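Local structure of MgGH51 (Meripilus giganteus, 6ZPY) at residues Y18-E23 with A218-S223; G428-I433 with F475-A480; T548-A553 with S620-T625. The protein hydrolyses terminal alpha-L-arabinofuranosidic bonds and so probably trims arabinose side groups from plant cell-wall polysaccharides. All coordinates share one frame; numbering follows the deposited sequence. Where two conformers were deposited one is given.

Contact 1 (Y18-E23 with A218-S223); sequences YGLMFE and AEMGPS. With AHR (alpha-L-arabinofuranose), chain F.
Tyr18 and Ser223 meet through a single carbonyl oxygen, at the point in the (beta/alpha)8 barrel where helix 211-219 gives way to strand 224-227 beside the first strand, 20-21. Tyr18 O is gripped twice by the same residue. Ser223 N donates to Tyr18 O in the carbonyl plane (2.9 Å), while Ser223 OG reaches the same Tyr18 O at 2.8 Å from well above that plane. A serine suits the place because its short hydroxyl, set between its own backbone N and carbonyl carbon (chi1 66°), stays close enough to add the second bond.

Next to this polar pair is an apolar one. Leu20 lays its branch point against the proline ring, CG lying 3.6 Å from Pro222 CB, and its CD2 reaches towards the methyl of Met220, which has two conformers, so that part is less certain. Gly19 lies alongside the proline, its CA 3.9 Å from Pro222 CB, and its fully extended backbone comes easily to glycine.

The turn that delivers Pro222 and Ser223 depends on Gly221, whose positive phi (60°) favours glycine; its N still bonds to Ala218 O. Water 2 donates to Gly221 O at 2.6 Å. Further out, the ring of Tyr18 leads away to helix 507-517, and its hydroxyl bonds to Glu468.

At the other end of 18-23 the chain enters the arabinose pocket. There Glu23 OE1 accepts from Asn232 N and Trp261 NE1, which fix the carboxylate, and Glu23 OE2 takes the hydroxyl O3 of the arabinofuranose at 2.6 Å.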
ATOM      1  N   TYR A  18       7.406  12.648   5.676  1.00 12.58           N
ATOM      2  CA  TYR A  18       6.052  12.059   5.577  1.00 11.99           C
ATOM      3  C   TYR A  18       5.989  11.147   4.360  1.00 11.62           C
ATOM      4  O   TYR A  18       6.380  11.500   3.253  1.00 14.26           O
ATOM      5  CB  TYR A  18       4.995  13.140   5.426  1.00 13.34           C
ATOM      6  CG  TYR A  18       5.007  14.135   6.542  1.00 13.25           C
ATOM      7  CD1 TYR A  18       4.565  13.789   7.791  1.00 14.05           C
ATOM      8  CD2 TYR A  18       5.498  15.408   6.341  1.00 13.39           C
ATOM      9  CE1 TYR A  18       4.601  14.665   8.855  1.00 15.18           C
ATOM     10  CE2 TYR A  18       5.483  16.320   7.383  1.00 13.35           C
ATOM     11  CZ  TYR A  18       5.035  15.970   8.637  1.00 13.96           C
ATOM     12  OH  TYR A  18       5.046  16.841   9.695  1.00 15.88           O
ATOM     13  N   GLY A  19       5.486   9.932   4.602  1.00 11.62           N
ATOM     14  CA  GLY A  19       5.355   8.942   3.523  1.00 11.61           C
ATOM     15  C   GLY A  19       4.395   7.843   3.874  1.00 12.40           C
ATOM     16  O   GLY A  19       3.572   8.031   4.782  1.00 12.46           O
ATOM     17  N   LEU A  20       4.501   6.771   3.093  1.00 11.85           N
ATOM     18  CA  LEU A  20       3.486   5.703   3.141  1.00 11.53           C
ATOM     19  C   LEU A  20       4.057   4.394   3.605  1.00 10.50           C
ATOM     20  O   LEU A  20       5.248   4.100   3.322  1.00 11.66           O
ATOM     21  CB  LEU A  20       2.867   5.505   1.760  1.00 11.90           C
ATOM     22  CG  LEU A  20       2.386   6.753   1.056  1.00 12.71           C
ATOM     23  CD1 LEU A  20       1.813   6.412  -0.300  1.00 15.60           C
ATOM     24  CD2 LEU A  20       1.371   7.462   1.880  1.00 14.57           C
ATOM     25  N   MET A  21       3.213   3.624   4.278  1.00 10.26           N
ATOM     26  CA  MET A  21       3.548   2.242   4.661  1.00 10.42           C
ATOM     27  C   MET A  21       2.653   1.269   3.927  1.00 11.85           C
ATOM     28  O   MET A  21       1.428   1.358   4.074  1.00 11.52           O
ATOM     29  CB  MET A  21       3.383   2.073   6.174  1.00 11.63           C
ATOM     30  CG  MET A  21       3.770   0.691   6.661  1.00 12.67           C
ATOM     31  SD  MET A  21       2.509  -0.504   6.549  1.00 12.86           S
ATOM     32  CE  MET A  21       3.296  -1.981   7.146  1.00 16.93           C
ATOM     33  N   PHE A  22       3.251   0.375   3.181  1.00 10.57           N
ATOM     34  CA  PHE A  22       2.518  -0.591   2.363  1.00 11.17           C
ATOM     35  C   PHE A  22       2.916  -2.013   2.700  1.00 10.59           C
ATOM     36  O   PHE A  22       4.082  -2.390   2.714  1.00 13.67           O
ATOM     37  CB  PHE A  22       2.741  -0.343   0.882  1.00 12.68           C
ATOM     38  CG  PHE A  22       1.825  -1.179   0.055  1.00 11.07           C
ATOM     39  CD1 PHE A  22       2.210  -2.420  -0.379  1.00 11.78           C
ATOM     40  CD2 PHE A  22       0.536  -0.750  -0.210  1.00 12.82           C
ATOM     41  CE1 PHE A  22       1.371  -3.225  -1.129  1.00 12.33           C
ATOM     42  CE2 PHE A  22      -0.307  -1.564  -0.956  1.00 12.99           C
ATOM     43  CZ  PHE A  22       0.101  -2.783  -1.416  1.00 12.93           C
ATOM     44  N   GLU A  23       1.894  -2.834   2.812  1.00 11.44           N
ATOM     45  CA  GLU A  23       1.978  -4.286   2.654  1.00 10.33           C
ATOM     46  C   GLU A  23       0.647  -4.682   2.024  1.00 11.05           C
ATOM     47  O   GLU A  23      -0.315  -3.906   2.133  1.00 11.39           O
ATOM     48  CB  GLU A  23       2.171  -5.025   3.961  1.00 11.46           C
ATOM     49  CG  GLU A  23       0.968  -5.001   4.842  1.00 12.02           C
ATOM     50  CD  GLU A  23       1.163  -5.596   6.221  1.00 11.33           C
ATOM     51  OE1 GLU A  23       1.521  -6.768   6.306  1.00 12.29           O
ATOM     52  OE2 GLU A  23       0.958  -4.895   7.167  1.00 15.46           O
ATOM     53  N   ALA A 218      -0.727   9.480  -4.554  1.00 13.72           N
ATOM     54  CA  ALA A 218       0.107  10.586  -5.053  1.00 15.55           C
ATOM     55  C   ALA A 218      -0.411  11.930  -4.502  1.00 15.82           C
ATOM     56  O   ALA A 218       0.434  12.835  -4.201  1.00 17.60           O
ATOM     57  CB  ALA A 218       0.179  10.567  -6.558  1.00 17.16           C
ATOM     58  N   GLU A 219      -1.723  12.047  -4.244  1.00 16.56           N
ATOM     59  CA  GLU A 219      -2.377  13.292  -3.804  1.00 17.03           C
ATOM     60  C   GLU A 219      -1.843  13.705  -2.441  1.00 16.82           C
ATOM     61  O   GLU A 219      -1.822  14.900  -2.131  1.00 17.32           O
ATOM     62  CB  GLU A 219      -3.894  13.038  -3.774  1.00 19.52           C
ATOM     63  CG  GLU A 219      -4.719  14.077  -3.109  1.00 23.05           C
ATOM     64  CD  GLU A 219      -6.194  13.757  -3.046  1.00 20.81           C
ATOM     65  OE1 GLU A 219      -6.647  12.874  -3.824  1.00 23.74           O
ATOM     66  OE2 GLU A 219      -6.871  14.391  -2.212  1.00 24.37           O
ATOM     67  N   MET A 220      -1.420  12.727  -1.657  0.65 17.81           N
ATOM     68  CA  MET A 220      -0.987  12.958  -0.268  0.65 18.62           C
ATOM     69  C   MET A 220       0.447  13.507  -0.233  0.65 18.34           C
ATOM     70  O   MET A 220       0.899  13.797   0.858  0.65 19.34           O
ATOM     71  CB  MET A 220      -1.068  11.646   0.504  0.65 22.06           C
ATOM     72  CG  MET A 220      -1.334  11.795   1.981  0.65 25.10           C
ATOM     73  SD  MET A 220      -1.491  10.136   2.664  0.65 29.00           S
ATOM     74  CE  MET A 220      -1.663   9.186   1.131  0.65 16.79           C
ATOM     75  N   GLY A 221       1.126  13.633  -1.366  1.00 18.20           N
ATOM     76  CA  GLY A 221       2.481  14.178  -1.453  1.00 18.89           C
ATOM     77  C   GLY A 221       3.475  13.360  -0.646  1.00 15.22           C
ATOM     78  O   GLY A 221       4.394  13.932  -0.059  1.00 17.35           O
ATOM     79  N   PRO A 222       3.415  12.018  -0.665  1.00 14.78           N
ATOM     80  CA  PRO A 222       4.365  11.240   0.118  1.00 13.36           C
ATOM     81  C   PRO A 222       5.765  11.325  -0.489  1.00 12.28           C
ATOM     82  O   PRO A 222       5.937  11.442  -1.666  1.00 13.62           O
ATOM     83  CB  PRO A 222       3.874   9.805  -0.001  1.00 14.26           C
ATOM     84  CG  PRO A 222       3.160   9.804  -1.356  1.00 15.64           C
ATOM     85  CD  PRO A 222       2.535  11.177  -1.461  1.00 14.11           C
ATOM     86  N   SER A 223       6.740  11.146   0.387  1.00 12.46           N
ATOM     87  CA  SER A 223       8.169  11.222   0.008  1.00 12.56           C
ATOM     88  C   SER A 223       8.827   9.861   0.011  1.00 12.27           C
ATOM     89  O   SER A 223       9.894   9.711  -0.587  1.00 14.61           O
ATOM     90  CB  SER A 223       8.911  12.136   0.921  1.00 14.45           C
ATOM     91  OG  SER A 223       8.962  11.599   2.248  1.00 20.88           O
TER
HETATM   92  O5  AHR F 710      -0.300  -2.456   9.998  1.00 21.84           O
HETATM   93  C5  AHR F 710      -0.686  -3.820  10.402  1.00 24.95           C
HETATM   94  C4  AHR F 710       0.362  -4.662  11.169  1.00 19.08           C
HETATM   95  O4  AHR F 710       0.811  -3.972  12.372  1.00 19.73           O
HETATM   96  C3  AHR F 710       1.663  -4.825  10.437  1.00 18.37           C
HETATM   97  O3  AHR F 710       1.729  -5.807   9.428  1.00 13.04           O
HETATM   98  C2  AHR F 710       2.693  -5.118  11.594  1.00 18.13           C
HETATM   99  O2  AHR F 710       4.018  -4.829  11.116  1.00 12.75           O
HETATM  100  C1  AHR F 710       2.136  -4.361  12.816  1.00 16.05           C
HETATM  101  O1  AHR F 710       1.939  -5.451  13.763  1.00 25.96           O
HETATM  102  O   HOH W   1       8.186  14.599   3.524  1.00 16.89           O
HETATM  103  O   HOH W   2       6.146  14.519   1.758  1.00 30.68           O

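Contact 2 (G428-I433 with F475-A480); sequences GEYAAI and FAASYA. With AHR (alpha-L-arabinofuranose), chain F.
Tyr430 and Ala480 join two neighbouring strands running the same general way, 430-432 and 475-479, whose axes diverge by 44°: Ala480 N donates to Tyr430 O at 3.1 Å, from above the carbonyl plane, whereas the bond from Tyr430 N to Ser478 O is long and weak. A third link comes from a side chain, Ser478 OG donating to Gly428 O (2.9 Å).

The side chains pack where the strands diverge. With CG anti to the backbone N (chi1 -174°), the Tyr479 ring reaches along the neighbouring strand and covers Ala431, whose methyl CB forms a CH-pi contact 3.8 Å from the ring centroid. Alanine suits this spot, since its small CB also lies 3.4 Å from Ala480 O. Beyond the ring, Tyr479 OH donates to water 4, which in turn donates to Ala432 O. A leucine in place of Tyr479 would probably uncover the Ala431 methyl and leave water 4 without its hydroxyl partner.

These are the seventh and eighth strands of the (beta/alpha)8 barrel. Glu429, at the corner of the chain, occupies a place consistent with that of the nucleophile in related retaining glycosidases; its OE2 accepts O2 of the arabinofuranose (2.8 Å) and pairs with Arg226, while OE1 bonds to Tyr402. The methyl CB of Ala480 lies against the stem of that side chain, 3.8 Å from Glu429 CG. Tyr430 turns its hydroxyl to Gln512 and to water 3.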
ATOM      1  N   GLY A 428       7.384   4.062  11.554  1.00 11.47           N
ATOM      2  CA  GLY A 428       7.043   3.398  10.299  1.00 11.03           C
ATOM      3  C   GLY A 428       5.627   2.861  10.296  1.00 11.19           C
ATOM      4  O   GLY A 428       5.144   2.506   9.208  1.00 12.05           O
ATOM      5  N   GLU A 429       5.019   2.757  11.456  1.00 10.61           N
ATOM      6  CA  GLU A 429       3.591   2.438  11.590  1.00 10.46           C
ATOM      7  C   GLU A 429       3.042   3.179  12.785  1.00 11.96           C
ATOM      8  O   GLU A 429       3.557   3.028  13.886  1.00 12.84           O
ATOM      9  CB  GLU A 429       3.380   0.941  11.859  1.00 11.44           C
ATOM     10  CG  GLU A 429       3.858   0.048  10.755  1.00 11.52           C
ATOM     11  CD  GLU A 429       3.729  -1.432  11.037  1.00 10.99           C
ATOM     12  OE1 GLU A 429       2.849  -1.809  11.855  1.00 13.07           O
ATOM     13  OE2 GLU A 429       4.505  -2.182  10.440  1.00 13.38           O
ATOM     14  N   TYR A 430       2.038   3.999  12.582  1.00 11.84           N
ATOM     15  CA  TYR A 430       1.276   4.530  13.716  1.00 12.66           C
ATOM     16  C   TYR A 430      -0.161   4.761  13.268  1.00 12.02           C
ATOM     17  O   TYR A 430      -0.398   5.060  12.071  1.00 12.11           O
ATOM     18  CB  TYR A 430       1.921   5.794  14.268  1.00 14.44           C
ATOM     19  CG  TYR A 430       1.939   6.981  13.341  1.00 12.21           C
ATOM     20  CD1 TYR A 430       2.872   7.103  12.336  1.00 12.45           C
ATOM     21  CD2 TYR A 430       1.045   8.019  13.500  1.00 13.02           C
ATOM     22  CE1 TYR A 430       2.880   8.189  11.475  1.00 12.43           C
ATOM     23  CE2 TYR A 430       1.026   9.107  12.644  1.00 12.72           C
ATOM     24  CZ  TYR A 430       1.957   9.212  11.638  1.00 13.39           C
ATOM     25  OH  TYR A 430       1.949  10.345  10.880  1.00 12.68           O
ATOM     26  N   ALA A 431      -1.050   4.709  14.235  1.00 11.62           N
ATOM     27  CA  ALA A 431      -2.476   5.022  14.011  1.00 12.31           C
ATOM     28  C   ALA A 431      -3.152   5.036  15.356  1.00 12.48           C
ATOM     29  O   ALA A 431      -2.809   4.213  16.232  1.00 12.45           O
ATOM     30  CB  ALA A 431      -3.175   4.041  13.077  1.00 12.17           C
ATOM     31  N   ALA A 432      -4.145   5.904  15.503  1.00 13.58           N
ATOM     32  CA  ALA A 432      -5.073   5.849  16.616  1.00 14.04           C
ATOM     33  C   ALA A 432      -6.204   4.900  16.216  1.00 13.40           C
ATOM     34  O   ALA A 432      -6.908   5.181  15.253  1.00 14.26           O
ATOM     35  CB  ALA A 432      -5.524   7.245  16.956  1.00 13.55           C
ATOM     36  N   ILE A 433      -6.238   3.738  16.846  1.00 14.23           N
ATOM     37  CA  ILE A 433      -7.034   2.611  16.313  1.00 13.92           C
ATOM     38  C   ILE A 433      -8.277   2.323  17.130  1.00 14.12           C
ATOM     39  O   ILE A 433      -9.137   1.570  16.657  1.00 14.07           O
ATOM     40  CB  ILE A 433      -6.186   1.354  16.200  1.00 16.06           C
ATOM     41  CG1 ILE A 433      -5.790   0.765  17.542  1.00 17.59           C
ATOM     42  CG2 ILE A 433      -5.042   1.607  15.276  1.00 17.01           C
ATOM     43  CD1 ILE A 433      -5.332  -0.677  17.398  1.00 18.46           C
ATOM     44  N   PHE A 475      13.209  11.029  10.896  1.00 12.70           N
ATOM     45  CA  PHE A 475      13.448  11.259   9.460  1.00 13.31           C
ATOM     46  C   PHE A 475      12.236  10.873   8.612  1.00 12.59           C
ATOM     47  O   PHE A 475      12.290  11.226   7.444  1.00 12.90           O
ATOM     48  CB  PHE A 475      14.737  10.616   8.983  1.00 13.12           C
ATOM     49  CG  PHE A 475      14.696   9.136   8.773  1.00 12.34           C
ATOM     50  CD1 PHE A 475      14.788   8.261   9.840  1.00 14.36           C
ATOM     51  CD2 PHE A 475      14.517   8.628   7.500  1.00 13.07           C
ATOM     52  CE1 PHE A 475      14.774   6.894   9.624  1.00 14.12           C
ATOM     53  CE2 PHE A 475      14.514   7.259   7.293  1.00 14.39           C
ATOM     54  CZ  PHE A 475      14.640   6.413   8.359  1.00 14.12           C
ATOM     55  N   ALA A 476      11.315  10.093   9.154  1.00 11.40           N
ATOM     56  CA  ALA A 476      10.263   9.486   8.302  1.00 12.14           C
ATOM     57  C   ALA A 476       9.158   9.026   9.211  1.00 11.98           C
ATOM     58  O   ALA A 476       9.414   8.586  10.343  1.00 11.96           O
ATOM     59  CB  ALA A 476      10.850   8.330   7.505  1.00 12.75           C
ATOM     60  N   ALA A 477       7.925   9.064   8.692  1.00 11.66           N
ATOM     61  CA  ALA A 477       6.754   8.691   9.502  1.00 12.13           C
ATOM     62  C   ALA A 477       5.644   8.306   8.553  1.00 12.05           C
ATOM     63  O   ALA A 477       5.428   9.017   7.575  1.00 11.79           O
ATOM     64  CB  ALA A 477       6.304   9.824  10.359  1.00 12.80           C
ATOM     65  N   SER A 478       5.010   7.177   8.829  1.00 11.06           N
ATOM     66  CA  SER A 478       3.915   6.679   7.973  1.00 10.50           C
ATOM     67  C   SER A 478       2.813   6.057   8.823  1.00 10.28           C
ATOM     68  O   SER A 478       3.078   5.200   9.700  1.00 11.31           O
ATOM     69  CB  SER A 478       4.445   5.713   6.958  1.00 11.89           C
ATOM     70  OG  SER A 478       5.365   4.788   7.501  1.00 11.86           O
ATOM     71  N   TYR A 479       1.573   6.452   8.524  1.00 10.63           N
ATOM     72  CA  TYR A 479       0.387   5.803   9.124  1.00 10.96           C
ATOM     73  C   TYR A 479       0.324   4.357   8.626  1.00 11.08           C
ATOM     74  O   TYR A 479       0.751   4.059   7.498  1.00 11.48           O
ATOM     75  CB  TYR A 479      -0.838   6.548   8.616  1.00 11.16           C
ATOM     76  CG  TYR A 479      -2.165   6.150   9.207  1.00 11.41           C
ATOM     77  CD1 TYR A 479      -2.885   5.068   8.707  1.00 11.20           C
ATOM     78  CD2 TYR A 479      -2.774   6.896  10.179  1.00 12.06           C
ATOM     79  CE1 TYR A 479      -4.112   4.727   9.234  1.00 11.61           C
ATOM     80  CE2 TYR A 479      -4.035   6.603  10.667  1.00 11.39           C
ATOM     81  CZ  TYR A 479      -4.714   5.506  10.178  1.00 12.01           C
ATOM     82  OH  TYR A 479      -5.946   5.153  10.676  1.00 12.50           O
ATOM     83  N   ALA A 480      -0.299   3.501   9.400  1.00 11.21           N
ATOM     84  CA  ALA A 480      -0.574   2.149   8.895  1.00 11.34           C
ATOM     85  C   ALA A 480      -1.849   1.602   9.487  1.00 11.46           C
ATOM     86  O   ALA A 480      -2.158   1.870  10.638  1.00 11.58           O
ATOM     87  CB  ALA A 480       0.554   1.218   9.226  1.00 12.36           C
TER
HETATM   88  O5  AHR F 710      -0.300  -2.456   9.998  1.00 21.84           O
HETATM   89  C5  AHR F 710      -0.686  -3.820  10.402  1.00 24.95           C
HETATM   90  C4  AHR F 710       0.362  -4.662  11.169  1.00 19.08           C
HETATM   91  O4  AHR F 710       0.811  -3.972  12.372  1.00 19.73           O
HETATM   92  C3  AHR F 710       1.663  -4.825  10.437  1.00 18.37           C
HETATM   93  O3  AHR F 710       1.729  -5.807   9.428  1.00 13.04           O
HETATM   94  C2  AHR F 710       2.693  -5.118  11.594  1.00 18.13           C
HETATM   95  O2  AHR F 710       4.018  -4.829  11.116  1.00 12.75           O
HETATM   96  C1  AHR F 710       2.136  -4.361  12.816  1.00 16.05           C
HETATM   97  O1  AHR F 710       1.939  -5.451  13.763  1.00 25.96           O
HETATM   98  O   HOH W   3       3.189  10.505   8.582  1.00 14.23           O
HETATM   99  O   HOH W   4      -7.039   6.679  12.864  1.00 13.14           O

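Contact 3 (T548-A553 with S620-T625); sequences TFIKIA and SVITVT
Ile550 and Ile622 form the middle of an antiparallel beta ladder in the C-terminal beta-sandwich domain, where strands 547-554 and 618-625 lie side by side within one sheet. Both carbonyl-to-amide bonds of this pair are 2.8 Å, from Ile550 N to Ile622 O and from Ile622 N to Ile550 O, and the first is almost straight (173° at the hydrogen). The hydrogen-bonded pairs Thr548 with Val624 and Ile552 with Ser620 repeat the pattern on either side, making six bonds in all.

The tight face carries Ile550, Ile552 and Ile622, with Ser620, Thr548 and Val624. Beta-branched isoleucine, valine and threonine suit it, because they favour extended backbone and fill the space against the strand opposite. Ile552 CD1 meets Ile622 CD1 diagonally at 4.1 Å, and Phe610, Tyr612 and Ala614 of strand 609-614 cover these isoleucines. Ser620 is one of two polar members, with Thr548; its OG bonds to Tyr612 OH and to water 5, which donates to Ile552 O, so this buried hydroxyl has its partners.

The other face is more mixed and, at one end, looser. Lys551 and Val621 lie side by side, Lys551 CG 4.0 Å from Val621 CG2. The lysine then bends at chi3 (-71°), taking NZ off to a salt bridge with Glu468 and to the backbone oxygens of Phe515 and Asn518; a long, flexible side chain ending in a cationic amine can reach from the sheet to the barrel domain. Phe549 and Thr623, by contrast, are partly exposed. They point the same way and touch lightly: Thr623 CG2 lies 3.8 Å from Phe549 CE1, and Thr623 OG1 sits at the ring's edge, near its plane, 3.5 Å from Phe549 CD1.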
ATOM      1  N   THR A 548       5.539  29.749   4.614  1.00 15.20           N
ATOM      2  CA  THR A 548       5.654  29.402   6.041  1.00 14.52           C
ATOM      3  C   THR A 548       4.383  28.692   6.438  1.00 14.72           C
ATOM      4  O   THR A 548       3.274  29.257   6.229  1.00 14.44           O
ATOM      5  CB  THR A 548       5.895  30.657   6.868  1.00 14.90           C
ATOM      6  OG1 THR A 548       7.075  31.286   6.326  1.00 16.99           O
ATOM      7  CG2 THR A 548       6.053  30.315   8.335  1.00 16.01           C
ATOM      8  N   PHE A 549       4.514  27.491   6.950  1.00 13.44           N
ATOM      9  CA  PHE A 549       3.377  26.578   7.146  1.00 13.79           C
ATOM     10  C   PHE A 549       3.188  26.378   8.635  1.00 13.38           C
ATOM     11  O   PHE A 549       4.047  25.723   9.258  1.00 15.01           O
ATOM     12  CB  PHE A 549       3.659  25.232   6.479  1.00 13.55           C
ATOM     13  CG  PHE A 549       4.027  25.368   5.031  1.00 14.07           C
ATOM     14  CD1 PHE A 549       3.054  25.591   4.075  1.00 14.84           C
ATOM     15  CD2 PHE A 549       5.351  25.289   4.635  1.00 16.66           C
ATOM     16  CE1 PHE A 549       3.410  25.686   2.745  1.00 18.73           C
ATOM     17  CE2 PHE A 549       5.710  25.396   3.309  1.00 17.41           C
ATOM     18  CZ  PHE A 549       4.741  25.610   2.367  1.00 18.08           C
ATOM     19  N   ILE A 550       2.129  26.926   9.179  1.00 13.35           N
ATOM     20  CA  ILE A 550       1.772  26.806  10.597  1.00 12.64           C
ATOM     21  C   ILE A 550       0.707  25.719  10.709  1.00 14.42           C
ATOM     22  O   ILE A 550      -0.437  25.914  10.273  1.00 13.82           O
ATOM     23  CB  ILE A 550       1.264  28.149  11.108  1.00 14.39           C
ATOM     24  CG1 ILE A 550       2.312  29.254  10.890  1.00 14.11           C
ATOM     25  CG2 ILE A 550       0.857  27.981  12.561  1.00 14.39           C
ATOM     26  CD1 ILE A 550       1.739  30.613  11.120  1.00 15.86           C
ATOM     27  N   LYS A 551       1.082  24.593  11.247  1.00 14.45           N
ATOM     28  CA  LYS A 551       0.188  23.432  11.346  1.00 13.05           C
ATOM     29  C   LYS A 551      -0.296  23.344  12.779  1.00 13.80           C
ATOM     30  O   LYS A 551       0.517  23.351  13.737  1.00 15.43           O
ATOM     31  CB  LYS A 551       0.907  22.176  10.837  1.00 14.01           C
ATOM     32  CG  LYS A 551       1.246  22.285   9.361  1.00 16.01           C
ATOM     33  CD  LYS A 551       1.475  21.031   8.650  1.00 16.75           C
ATOM     34  CE  LYS A 551       2.776  20.391   9.054  1.00 15.85           C
ATOM     35  NZ  LYS A 551       3.799  20.349   7.961  1.00 14.76           N
ATOM     36  N   ILE A 552      -1.593  23.276  12.964  1.00 13.67           N
ATOM     37  CA  ILE A 552      -2.212  23.343  14.306  1.00 12.77           C
ATOM     38  C   ILE A 552      -3.152  22.161  14.463  1.00 13.89           C
ATOM     39  O   ILE A 552      -4.090  22.017  13.636  1.00 13.90           O
ATOM     40  CB  ILE A 552      -2.986  24.671  14.514  1.00 14.17           C
ATOM     41  CG1 ILE A 552      -2.114  25.864  14.128  1.00 15.03           C
ATOM     42  CG2 ILE A 552      -3.535  24.741  15.936  1.00 14.91           C
ATOM     43  CD1 ILE A 552      -2.906  27.123  13.826  1.00 16.16           C
ATOM     44  N   ALA A 553      -2.995  21.402  15.528  1.00 13.54           N
ATOM     45  CA  ALA A 553      -3.854  20.281  15.890  1.00 14.25           C
ATOM     46  C   ALA A 553      -4.538  20.649  17.178  1.00 14.61           C
ATOM     47  O   ALA A 553      -3.862  20.796  18.207  1.00 15.62           O
ATOM     48  CB  ALA A 553      -3.051  18.991  16.039  1.00 13.77           C
ATOM     49  N   SER A 620      -5.543  22.343  11.292  1.00 12.66           N
ATOM     50  CA  SER A 620      -5.513  23.587  10.527  1.00 13.14           C
ATOM     51  C   SER A 620      -4.117  23.797   9.985  1.00 13.92           C
ATOM     52  O   SER A 620      -3.134  23.515  10.698  1.00 14.97           O
ATOM     53  CB  SER A 620      -5.896  24.741  11.395  1.00 15.35           C
ATOM     54  OG  SER A 620      -7.149  24.527  12.000  1.00 14.29           O
ATOM     55  N   VAL A 621      -4.030  24.355   8.796  1.00 12.12           N
ATOM     56  CA  VAL A 621      -2.755  24.805   8.229  1.00 12.69           C
ATOM     57  C   VAL A 621      -2.966  26.239   7.794  1.00 13.67           C
ATOM     58  O   VAL A 621      -3.838  26.525   6.953  1.00 14.47           O
ATOM     59  CB  VAL A 621      -2.298  23.953   7.053  1.00 15.25           C
ATOM     60  CG1 VAL A 621      -0.979  24.456   6.525  1.00 14.30           C
ATOM     61  CG2 VAL A 621      -2.222  22.472   7.395  1.00 16.79           C
ATOM     62  N   ILE A 622      -2.156  27.113   8.352  1.00 13.16           N
ATOM     63  CA  ILE A 622      -2.092  28.513   7.927  1.00 13.35           C
ATOM     64  C   ILE A 622      -0.807  28.707   7.149  1.00 13.37           C
ATOM     65  O   ILE A 622       0.297  28.382   7.674  1.00 13.29           O
ATOM     66  CB  ILE A 622      -2.209  29.451   9.111  1.00 13.89           C
ATOM     67  CG1 ILE A 622      -3.580  29.347   9.776  1.00 14.27           C
ATOM     68  CG2 ILE A 622      -1.877  30.863   8.625  1.00 14.48           C
ATOM     69  CD1 ILE A 622      -3.700  30.028  11.100  1.00 16.37           C
ATOM     70  N   THR A 623      -0.915  29.195   5.936  1.00 12.66           N
ATOM     71  CA  THR A 623       0.247  29.438   5.071  1.00 13.02           C
ATOM     72  C   THR A 623       0.382  30.924   4.831  1.00 13.93           C
ATOM     73  O   THR A 623      -0.547  31.566   4.366  1.00 16.11           O
ATOM     74  CB  THR A 623       0.175  28.716   3.730  1.00 16.32           C
ATOM     75  OG1 THR A 623      -0.034  27.320   3.959  1.00 17.06           O
ATOM     76  CG2 THR A 623       1.447  28.933   2.948  1.00 17.11           C
ATOM     77  N   VAL A 624       1.525  31.477   5.203  1.00 15.24           N
ATOM     78  CA  VAL A 624       1.849  32.909   4.974  1.00 14.44           C
ATOM     79  C   VAL A 624       3.223  32.928   4.343  1.00 14.56           C
ATOM     80  O   VAL A 624       3.891  31.914   4.360  1.00 18.60           O
ATOM     81  CB  VAL A 624       1.862  33.722   6.277  1.00 16.73           C
ATOM     82  CG1 VAL A 624       0.474  33.821   6.816  1.00 18.08           C
ATOM     83  CG2 VAL A 624       2.777  33.164   7.333  1.00 18.40           C
ATOM     84  N   THR A 625       3.613  34.059   3.818  1.00 16.24           N
ATOM     85  CA  THR A 625       4.959  34.280   3.315  1.00 17.57           C
ATOM     86  C   THR A 625       5.710  35.146   4.320  1.00 19.96           C
ATOM     87  O   THR A 625       5.168  36.148   4.748  1.00 20.30           O
ATOM     88  CB  THR A 625       4.958  34.889   1.928  1.00 20.14           C
ATOM     89  OG1 THR A 625       4.280  34.021   1.023  1.00 24.08           O
ATOM     90  CG2 THR A 625       6.381  35.081   1.470  1.00 22.18           C
TER
HETATM   91  O   HOH W   5      -6.617  23.338  14.292  1.00 15.25           O

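How the contacts relate
The three contacts come in sequence along the chain, without overlap. Contacts 1 and 2 have centres about 11 Å apart and both involve the barrel sheet: strand 20-21 is the first strand and 474-479 the last, and a probable hydrogen bond from Gly19 N to Ala477 O (3.1 Å) joins them where the barrel closes. Both reach the bound arabinofuranose. Contact 3, with its centre about 21 Å from that of contact 1 and 22 Å from that of contact 2, lies in the antiparallel sheet of the C-terminal domain that holds strands 547-554 and 618-625. Glu468 ties the two domains, its OE2 serving both Tyr18 of contact 1 and Lys551 of contact 3.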